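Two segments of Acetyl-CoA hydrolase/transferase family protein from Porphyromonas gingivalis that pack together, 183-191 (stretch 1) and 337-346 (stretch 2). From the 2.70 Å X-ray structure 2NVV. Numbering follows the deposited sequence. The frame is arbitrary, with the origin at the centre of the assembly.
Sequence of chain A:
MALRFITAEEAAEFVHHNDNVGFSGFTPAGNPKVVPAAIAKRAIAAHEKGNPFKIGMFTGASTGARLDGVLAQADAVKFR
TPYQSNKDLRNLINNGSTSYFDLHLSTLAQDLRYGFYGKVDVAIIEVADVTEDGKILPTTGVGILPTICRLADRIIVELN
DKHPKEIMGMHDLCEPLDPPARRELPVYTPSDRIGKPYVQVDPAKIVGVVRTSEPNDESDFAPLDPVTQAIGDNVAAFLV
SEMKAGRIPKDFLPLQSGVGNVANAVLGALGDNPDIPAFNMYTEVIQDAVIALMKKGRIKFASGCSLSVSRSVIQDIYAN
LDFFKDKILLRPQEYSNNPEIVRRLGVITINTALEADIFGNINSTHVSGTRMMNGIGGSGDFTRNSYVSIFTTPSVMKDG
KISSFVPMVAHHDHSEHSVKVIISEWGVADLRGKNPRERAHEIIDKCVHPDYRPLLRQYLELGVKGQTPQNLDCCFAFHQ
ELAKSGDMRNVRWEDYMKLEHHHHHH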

# COMPACT_ATOMS: atom_id res chain seq x y z
N ARG A 183 -17.12 -12.35 -2.07
CA ARG A 183 -16.47 -13.65 -2.23
C ARG A 183 -15.11 -13.37 -2.87
O ARG A 183 -14.74 -12.22 -3.09
CB ARG A 183 -17.30 -14.54 -3.16
CG ARG A 183 -18.72 -14.77 -2.70
CD ARG A 183 -18.78 -15.46 -1.36
NE ARG A 183 -18.24 -16.81 -1.42
CZ ARG A 183 -18.11 -17.60 -0.35
NH1 ARG A 183 -18.48 -17.16 0.85
NH2 ARG A 183 -17.63 -18.83 -0.48
N GLU A 184 -14.35 -14.41 -3.17
CA GLU A 184 -13.04 -14.20 -3.77
C GLU A 184 -13.19 -13.85 -5.25
O GLU A 184 -14.23 -14.11 -5.86
CB GLU A 184 -12.17 -15.46 -3.61
CG GLU A 184 -12.39 -16.58 -4.62
CD GLU A 184 -13.73 -17.28 -4.49
OE1 GLU A 184 -14.37 -17.18 -3.42
OE2 GLU A 184 -14.13 -17.96 -5.46
N LEU A 185 -12.16 -13.24 -5.82
CA LEU A 185 -12.15 -12.88 -7.23
C LEU A 185 -11.41 -14.04 -7.89
O LEU A 185 -10.19 -14.09 -7.88
CB LEU A 185 -11.39 -11.57 -7.43
CG LEU A 185 -11.70 -10.47 -6.41
CD1 LEU A 185 -10.81 -9.29 -6.70
CD2 LEU A 185 -13.17 -10.07 -6.48
N PRO A 186 -12.15 -14.99 -8.47
CA PRO A 186 -11.65 -16.20 -9.14
C PRO A 186 -10.67 -16.14 -10.32
O PRO A 186 -10.87 -16.82 -11.32
CB PRO A 186 -12.94 -16.94 -9.50
CG PRO A 186 -13.89 -15.85 -9.77
CD PRO A 186 -13.61 -14.87 -8.65
N VAL A 187 -9.60 -15.36 -10.20
CA VAL A 187 -8.62 -15.34 -11.26
C VAL A 187 -7.32 -15.89 -10.68
O VAL A 187 -6.73 -15.31 -9.76
CB VAL A 187 -8.41 -13.91 -11.86
CG1 VAL A 187 -8.36 -12.90 -10.77
CG2 VAL A 187 -7.13 -13.85 -12.67
N TYR A 188 -6.91 -17.04 -11.20
CA TYR A 188 -5.71 -17.72 -10.74
C TYR A 188 -4.65 -17.74 -11.84
O TYR A 188 -3.51 -18.18 -11.63
CB TYR A 188 -6.08 -19.14 -10.32
CG TYR A 188 -7.25 -19.16 -9.36
CD1 TYR A 188 -7.07 -18.91 -8.00
CD2 TYR A 188 -8.55 -19.32 -9.83
CE1 TYR A 188 -8.16 -18.81 -7.13
CE2 TYR A 188 -9.64 -19.22 -8.97
CZ TYR A 188 -9.44 -18.96 -7.62
OH TYR A 188 -10.52 -18.83 -6.78
N THR A 189 -5.03 -17.25 -13.01
CA THR A 189 -4.16 -17.17 -14.18
C THR A 189 -4.50 -15.85 -14.85
O THR A 189 -5.65 -15.40 -14.80
CB THR A 189 -4.47 -18.34 -15.15
OG1 THR A 189 -3.98 -19.56 -14.58
CG2 THR A 189 -3.83 -18.10 -16.50
N PRO A 190 -3.52 -15.19 -15.48
CA PRO A 190 -3.86 -13.91 -16.11
C PRO A 190 -4.92 -13.96 -17.21
O PRO A 190 -5.47 -12.93 -17.57
CB PRO A 190 -2.51 -13.38 -16.59
CG PRO A 190 -1.68 -14.59 -16.74
CD PRO A 190 -2.07 -15.45 -15.57
N SER A 191 -5.24 -15.15 -17.71
CA SER A 191 -6.24 -15.27 -18.78
C SER A 191 -7.58 -15.83 -18.33
O SER A 191 -8.41 -16.20 -19.16
CB SER A 191 -5.69 -16.14 -19.91
OG SER A 191 -5.48 -17.47 -19.46
N ASN A 337 -6.16 -4.09 -11.71
CA ASN A 337 -5.24 -3.54 -10.71
C ASN A 337 -5.51 -4.07 -9.31
O ASN A 337 -5.04 -3.51 -8.34
CB ASN A 337 -5.37 -2.01 -10.65
CG ASN A 337 -4.99 -1.34 -11.94
OD1 ASN A 337 -5.22 -1.87 -13.03
ND2 ASN A 337 -4.41 -0.16 -11.83
N ASN A 338 -6.26 -5.16 -9.21
CA ASN A 338 -6.61 -5.68 -7.90
C ASN A 338 -5.48 -6.27 -7.06
O ASN A 338 -4.77 -7.17 -7.50
CB ASN A 338 -7.74 -6.70 -8.03
CG ASN A 338 -8.48 -6.92 -6.73
OD1 ASN A 338 -7.97 -7.58 -5.82
ND2 ASN A 338 -9.67 -6.36 -6.62
N PRO A 339 -5.30 -5.76 -5.83
CA PRO A 339 -4.27 -6.23 -4.90
C PRO A 339 -4.33 -7.75 -4.71
O PRO A 339 -3.31 -8.43 -4.72
CB PRO A 339 -4.60 -5.47 -3.62
CG PRO A 339 -5.12 -4.15 -4.15
CD PRO A 339 -6.02 -4.59 -5.28
N GLU A 340 -5.53 -8.27 -4.55
CA GLU A 340 -5.75 -9.71 -4.37
C GLU A 340 -5.18 -10.51 -5.55
O GLU A 340 -4.44 -11.48 -5.36
CB GLU A 340 -7.25 -9.99 -4.23
CG GLU A 340 -7.63 -11.45 -4.02
CD GLU A 340 -9.13 -11.68 -3.90
OE1 GLU A 340 -9.81 -10.89 -3.22
OE2 GLU A 340 -9.63 -12.66 -4.48
N ILE A 341 -5.54 -10.11 -6.77
CA ILE A 341 -5.06 -10.79 -7.96
C ILE A 341 -3.56 -10.63 -8.17
O ILE A 341 -2.85 -11.59 -8.46
CB ILE A 341 -5.75 -10.28 -9.25
CG1 ILE A 341 -7.27 -10.14 -9.05
CG2 ILE A 341 -5.46 -11.24 -10.39
CD1 ILE A 341 -7.90 -11.26 -8.25
N VAL A 342 -3.10 -9.39 -8.04
CA VAL A 342 -1.69 -9.06 -8.22
C VAL A 342 -0.80 -9.91 -7.32
O VAL A 342 0.14 -10.56 -7.79
CB VAL A 342 -1.45 -7.56 -7.93
CG1 VAL A 342 0.02 -7.23 -8.01
CG2 VAL A 342 -2.21 -6.71 -8.94
N ARG A 343 -1.10 -9.92 -6.03
CA ARG A 343 -0.32 -10.69 -5.06
C ARG A 343 -0.45 -12.20 -5.23
O ARG A 343 0.52 -12.93 -5.07
CB ARG A 343 -0.70 -10.28 -3.64
CG ARG A 343 0.13 -10.96 -2.56
CD ARG A 343 0.20 -10.13 -1.30
NE ARG A 343 0.52 -10.96 -0.15
CZ ARG A 343 0.75 -10.51 1.07
NH1 ARG A 343 0.70 -9.20 1.32
NH2 ARG A 343 0.98 -11.36 2.07
N ARG A 344 -1.65 -12.67 -5.54
CA ARG A 344 -1.84 -14.11 -5.74
C ARG A 344 -1.05 -14.63 -6.94
O ARG A 344 -0.38 -15.65 -6.82
CB ARG A 344 -3.32 -14.43 -5.95
CG ARG A 344 -3.58 -15.91 -6.26
CD ARG A 344 -5.07 -16.14 -6.52
NE ARG A 344 -5.90 -15.60 -5.44
CZ ARG A 344 -7.12 -15.11 -5.60
NH1 ARG A 344 -7.67 -15.10 -6.80
NH2 ARG A 344 -7.79 -14.63 -4.56
N LEU A 345 -1.11 -13.92 -8.07
CA LEU A 345 -0.40 -14.32 -9.29
C LEU A 345 1.09 -14.06 -9.22
O LEU A 345 1.84 -14.57 -10.04
CB LEU A 345 -0.95 -13.60 -10.52
CG LEU A 345 -2.43 -13.61 -10.87
CD1 LEU A 345 -2.61 -12.91 -12.21
CD2 LEU A 345 -2.97 -15.02 -10.94
N GLY A 346 1.51 -13.25 -8.26
CA GLY A 346 2.92 -12.94 -8.14
C GLY A 346 3.37 -12.06 -9.29
O GLY A 346 4.45 -12.26 -9.87

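How do the two backbones lie against each other? Stretch 1 is an irregular segment with no regular helix or strand, while stretch 2 contains a short helix that begins at Pro339. The CA atoms of Val187 and Ile341 are 6.7 Å apart, and those of Tyr188 and Leu345 are 6.5 Å apart, so the irregular segment moves along the helix as both chains advance. Asn338 caps the helix start: its OD1 accepts from Glu340 N at 2.8 Å. At the other end, Gly346 leaves helical geometry with a positive phi, which glycine tolerates easily.

What bonds an irregular segment to a helix? Two charged side chains bond to three of its backbone atoms. Leu185 N donates to Glu340 OE2 at 2.9 Å, nearly straight at 169°. Arg344 NH1 donates to both Leu185 O, at 2.9 Å, and Val187 O, at 3.1 Å; these two carbonyl oxygens lie at the edge of the guanidinium, near its plane, where its hydrogens point.

Why do Glu340 and Arg344 work as a pair? They sit one helical turn apart, and a salt bridge joins Arg344 NH2 to Glu340 OE2 at 2.7 Å. The same carboxylate oxygen thus receives both the arginine and Leu185 N. Tyr188 CE1 lies over one face of the guanidinium, and Tyr188 CD1 approaches Arg344 CD at 3.7 Å.

Where do the apolar side chains meet? Ile341 CD1 lies 3.6 Å from Leu185 CB and only 3.0 Å from Val187 CG1, a very tight approach for two methyl carbons. Farther along, Leu345 CD1 is 4.2 Å from Pro190 CD, a looser contact, while Leu345 CD2 comes within 3.3 Å of Tyr188 O. Leu185 and Leu345 are covered most by the opposing stretch.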